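Side-chain contacts in 3-hydroxyacyl-thioester dehydratase X (Mycobacterium tuberculosis, PDB 4OOB), which catalyses the reversible hydration of trans-2-enoyl-CoA thioesters to (3R)-3-hydroxyacyl-CoA, with a broad chain-length range and a preference for C8 to C12 substrates: residues L17-P21 with A22-A26; N177-A180 with A181-G185. All blocks are in the same frame, centred on the assembly; numbering follows the deposited sequence.

Contact 1: L17-P21 with A22-A26; sequences LPIDP and ANVAA
Ile19 and Val24 form the packed side of this N-terminal helix cap: one methyl from each, Ile19 CG2 and Val24 CG2, meet at 3.7 Å. With CG1 of Ile19 beside the backbone N (chi1 -73°), CG2 is the branch left to meet Val24. Just beside this pair, Asp20 O takes two amides, Val24 N at 3.2 Å in the carbonyl plane and Asn23 N at 2.9 Å from well above that plane. Asn23 belongs to the packed side too, its OD1 sharing a hydrogen bond with Tyr43 OH of helix 43-57. Pro21 opens the helix, and its carbonyl O accepts from Ala25 N at 2.9 Å. The solvent side, with Asp20 and Ala22, is looser. Asp20, the N-cap, turns its carboxylate back over the helix start, and OD1 accepts from Ala22 N at 3.1 Å, met from above the carboxylate plane; the negative group would suit the positive end of the helix dipole. The cap thus turns the chain from strand 12-18, whose neighbour is strand 86-99, into helix 21-31, with Ile19 packed on Val87 and on Leu47 of helix 43-57.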
loop_
_atom_site.group_PDB
_atom_site.type_symbol
_atom_site.label_atom_id
_atom_site.label_comp_id
_atom_site.label_asym_id
_atom_site.label_seq_id
_atom_site.Cartn_x
_atom_site.Cartn_y
_atom_site.Cartn_z
ATOM N N LEU A 17 3.464 -18.199 -9.857
ATOM C CA LEU A 17 4.285 -17.019 -9.913
ATOM C C LEU A 17 5.443 -17.282 -8.956
ATOM O O LEU A 17 5.216 -17.511 -7.746
ATOM C CB LEU A 17 3.456 -15.795 -9.497
ATOM C CG LEU A 17 4.040 -14.430 -9.814
ATOM C CD1 LEU A 17 3.991 -14.193 -11.314
ATOM C CD2 LEU A 17 3.300 -13.352 -9.065
ATOM N N PRO A 18 6.679 -17.338 -9.505
ATOM C CA PRO A 18 7.847 -17.514 -8.636
ATOM C C PRO A 18 8.176 -16.227 -7.892
ATOM O O PRO A 18 7.784 -15.148 -8.300
ATOM C CB PRO A 18 8.988 -17.876 -9.612
ATOM C CG PRO A 18 8.559 -17.346 -10.941
ATOM C CD PRO A 18 7.042 -17.294 -10.939
ATOM N N ILE A 19 8.883 -16.365 -6.787
ATOM C CA ILE A 19 9.330 -15.214 -6.031
ATOM C C ILE A 19 10.836 -15.120 -6.194
ATOM O O ILE A 19 11.552 -16.070 -5.910
ATOM C CB ILE A 19 8.889 -15.354 -4.556
ATOM C CG1 ILE A 19 7.367 -15.112 -4.476
ATOM C CG2 ILE A 19 9.676 -14.416 -3.635
ATOM C CD1 ILE A 19 6.691 -15.639 -3.225
ATOM N N ASP A 20 11.294 -13.976 -6.685
ATOM C CA ASP A 20 12.688 -13.644 -6.688
ATOM C C ASP A 20 13.196 -13.123 -5.332
ATOM O O ASP A 20 12.910 -11.975 -4.960
ATOM C CB ASP A 20 12.986 -12.604 -7.737
ATOM C CG ASP A 20 14.445 -12.287 -7.794
ATOM O OD1 ASP A 20 15.224 -13.045 -7.171
ATOM O OD2 ASP A 20 14.820 -11.282 -8.425
ATOM N N PRO A 21 14.036 -13.922 -4.637
ATOM C CA PRO A 21 14.523 -13.501 -3.341
ATOM C C PRO A 21 15.262 -12.159 -3.333
ATOM O O PRO A 21 15.260 -11.478 -2.287
ATOM C CB PRO A 21 15.467 -14.621 -2.925
ATOM C CG PRO A 21 15.113 -15.793 -3.786
ATOM C CD PRO A 21 14.602 -15.210 -5.059
ATOM N N ALA A 22 15.896 -11.798 -4.457
ATOM C CA ALA A 22 16.642 -10.520 -4.586
ATOM C C ALA A 22 15.680 -9.333 -4.534
ATOM O O ALA A 22 16.016 -8.233 -4.047
ATOM C CB ALA A 22 17.428 -10.472 -5.894
ATOM N N ASN A 23 14.505 -9.542 -5.109
ATOM C CA ASN A 23 13.498 -8.506 -5.145
ATOM C C ASN A 23 12.923 -8.315 -3.740
ATOM O O ASN A 23 12.735 -7.202 -3.296
ATOM C CB ASN A 23 12.411 -8.895 -6.122
ATOM C CG ASN A 23 11.452 -7.782 -6.334
ATOM O OD1 ASN A 23 10.300 -7.840 -5.921
ATOM N ND2 ASN A 23 11.941 -6.726 -6.903
ATOM N N VAL A 24 12.693 -9.417 -3.028
ATOM C CA VAL A 24 12.287 -9.348 -1.635
ATOM C C VAL A 24 13.346 -8.566 -0.821
ATOM O O VAL A 24 12.998 -7.639 -0.093
ATOM C CB VAL A 24 12.055 -10.735 -0.974
ATOM C CG1 VAL A 24 11.501 -10.558 0.452
ATOM C CG2 VAL A 24 11.139 -11.611 -1.813
ATOM N N ALA A 25 14.615 -8.935 -0.979
ATOM C CA ALA A 25 15.719 -8.290 -0.237
ATOM C C ALA A 25 15.743 -6.817 -0.532
ATOM O O ALA A 25 15.910 -6.012 0.350
ATOM C CB ALA A 25 17.078 -8.908 -0.600
ATOM N N ALA A 26 15.573 -6.481 -1.801
ATOM C CA ALA A 26 15.676 -5.093 -2.224
ATOM C C ALA A 26 14.526 -4.308 -1.642
ATOM O O ALA A 26 14.725 -3.166 -1.267
ATOM C CB ALA A 26 15.690 -4.980 -3.747
#

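Contact 2: N177-A180 with A181-G185; sequences NPIA and AKLFG
The Phe184 ring meets Ala180 O at its edge and in its plane, with CD2 3.6 Å from that oxygen; no atom of residues 177-180 lies over either face, and outside the helix the Phe184 side chain touches Met66. CG stands anti to the carbonyl carbon (chi1 -75°), which sets the ring beside the last turn. Ala180 O also receives Phe184 N, but this bond is weak, 3.4 Å long and bent to 128° at the hydrogen; Phe184 N donates as well to Ala181 O, at 3.0 Å. The other flat group, the Asn177 amide, caps the opposite end: OD1 accepts from Ile179 N at 3.1 Å, with the donor above the amide plane. Between the two ends run three regular helical bonds, from Ala181 N to Asn177 O, from Lys182 N to Pro178 O at 2.9 Å and from Leu183 N to Ile179 O at 2.9 Å. On the outer side Ile179 and Leu183 lie alongside each other and point the same way. Their branches barely meet, CG2 of Ile179 being 4.2 Å from CD1 of Leu183, while that same CD1 sits closer to Ile179 O, at 3.4 Å. Ala180 and Ala181 form the buried side, touching Pro173 and Phe186 respectively. Gly185, with positive phi, is the C-prime residue of a Schellman motif, in which Gly185 N bonds to Lys182 O and Phe186 N to Ala181 O. The chemistry is therefore almost wholly backbone: an asparagine cap begins the short helix and the Schellman motif ends it. Side chains add one loose apolar contact, Ile179 with Leu183, and a ring edge against a carbonyl oxygen, while the shift of Phe184 N toward Ala181 O marks where the regular pattern gives way.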
loop_
_atom_site.group_PDB
_atom_site.type_symbol
_atom_site.label_atom_id
_atom_site.label_comp_id
_atom_site.label_asym_id
_atom_site.label_seq_id
_atom_site.Cartn_x
_atom_site.Cartn_y
_atom_site.Cartn_z
ATOM N N ASN A 177 7.938 12.183 -10.965
ATOM C CA ASN A 177 8.087 13.319 -11.855
ATOM C C ASN A 177 7.137 14.451 -11.504
ATOM O O ASN A 177 5.926 14.281 -11.584
ATOM C CB ASN A 177 7.873 12.881 -13.298
ATOM C CG ASN A 177 8.232 13.961 -14.301
ATOM O OD1 ASN A 177 8.205 15.149 -14.021
ATOM N ND2 ASN A 177 8.550 13.553 -15.460
ATOM N N PRO A 178 7.685 15.629 -11.147
ATOM C CA PRO A 178 6.824 16.691 -10.638
ATOM C C PRO A 178 5.773 17.165 -11.601
ATOM O O PRO A 178 4.744 17.570 -11.157
ATOM C CB PRO A 178 7.788 17.832 -10.320
ATOM C CG PRO A 178 9.160 17.205 -10.232
ATOM C CD PRO A 178 9.126 15.946 -11.029
ATOM N N ILE A 179 6.044 17.097 -12.898
ATOM C CA ILE A 179 5.104 17.507 -13.914
ATOM C C ILE A 179 3.873 16.588 -13.807
ATOM O O ILE A 179 2.772 17.069 -13.592
ATOM C CB ILE A 179 5.757 17.517 -15.330
ATOM C CG1 ILE A 179 6.855 18.602 -15.418
ATOM C CG2 ILE A 179 4.722 17.776 -16.395
ATOM C CD1 ILE A 179 7.800 18.477 -16.616
ATOM N N ALA A 180 4.072 15.273 -13.895
ATOM C CA ALA A 180 2.967 14.308 -13.675
ATOM C C ALA A 180 2.155 14.577 -12.381
ATOM O O ALA A 180 0.923 14.540 -12.400
ATOM C CB ALA A 180 3.508 12.889 -13.649
ATOM N N ALA A 181 2.852 14.847 -11.269
ATOM C CA ALA A 181 2.190 15.118 -10.011
ATOM C C ALA A 181 1.274 16.349 -10.165
ATOM O O ALA A 181 0.088 16.335 -9.795
ATOM C CB ALA A 181 3.217 15.335 -8.912
ATOM N N LYS A 182 1.829 17.386 -10.769
ATOM C CA LYS A 182 1.135 18.647 -10.914
ATOM C C LYS A 182 -0.104 18.501 -11.806
ATOM O O LYS A 182 -1.129 19.052 -11.504
ATOM C CB LYS A 182 2.070 19.697 -11.490
ATOM C CG LYS A 182 1.589 21.101 -11.247
ATOM C CD LYS A 182 2.261 21.702 -10.020
ATOM C CE LYS A 182 1.290 22.541 -9.190
ATOM N NZ LYS A 182 0.714 23.620 -10.033
ATOM N N LEU A 183 -0.012 17.727 -12.880
ATOM C CA LEU A 183 -1.144 17.453 -13.764
ATOM C C LEU A 183 -2.314 16.803 -13.043
ATOM O O LEU A 183 -3.428 16.859 -13.520
ATOM C CB LEU A 183 -0.705 16.497 -14.877
ATOM C CG LEU A 183 -0.252 17.090 -16.191
ATOM C CD1 LEU A 183 0.605 18.309 -15.968
ATOM C CD2 LEU A 183 0.449 16.062 -17.059
ATOM N N PHE A 184 -2.038 16.138 -11.917
ATOM C CA PHE A 184 -3.061 15.458 -11.169
ATOM C C PHE A 184 -3.344 16.063 -9.796
ATOM O O PHE A 184 -3.893 15.401 -8.922
ATOM C CB PHE A 184 -2.793 13.937 -11.144
ATOM C CG PHE A 184 -3.132 13.277 -12.472
ATOM C CD1 PHE A 184 -4.464 12.978 -12.791
ATOM C CD2 PHE A 184 -2.156 13.086 -13.446
ATOM C CE1 PHE A 184 -4.793 12.425 -14.004
ATOM C CE2 PHE A 184 -2.484 12.531 -14.677
ATOM C CZ PHE A 184 -3.800 12.186 -14.958
ATOM N N GLY A 185 -3.004 17.339 -9.648
ATOM C CA GLY A 185 -3.451 18.137 -8.503
ATOM C C GLY A 185 -2.484 18.194 -7.341
ATOM O O GLY A 185 -2.848 18.656 -6.301
#

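Both contacts are local and lie toward the outside of the hotdog-fold chain, their centres 31 Å apart and their nearest atoms about 19 Å apart, without touching. Contact 1 is a surface contact that joins a strand to the start of helix 21-31; contact 2 is partly buried and spans the whole short helix 178-183, within the MaoC-like domain. In each, an N-cap side chain directly precedes a proline at the first helical position, but the first cap is a charged carboxylate and the second a neutral amide. Contact 1 pairs its cap with an apolar methyl contact facing inward, whereas contact 2 buries its alanines and also includes the helix end.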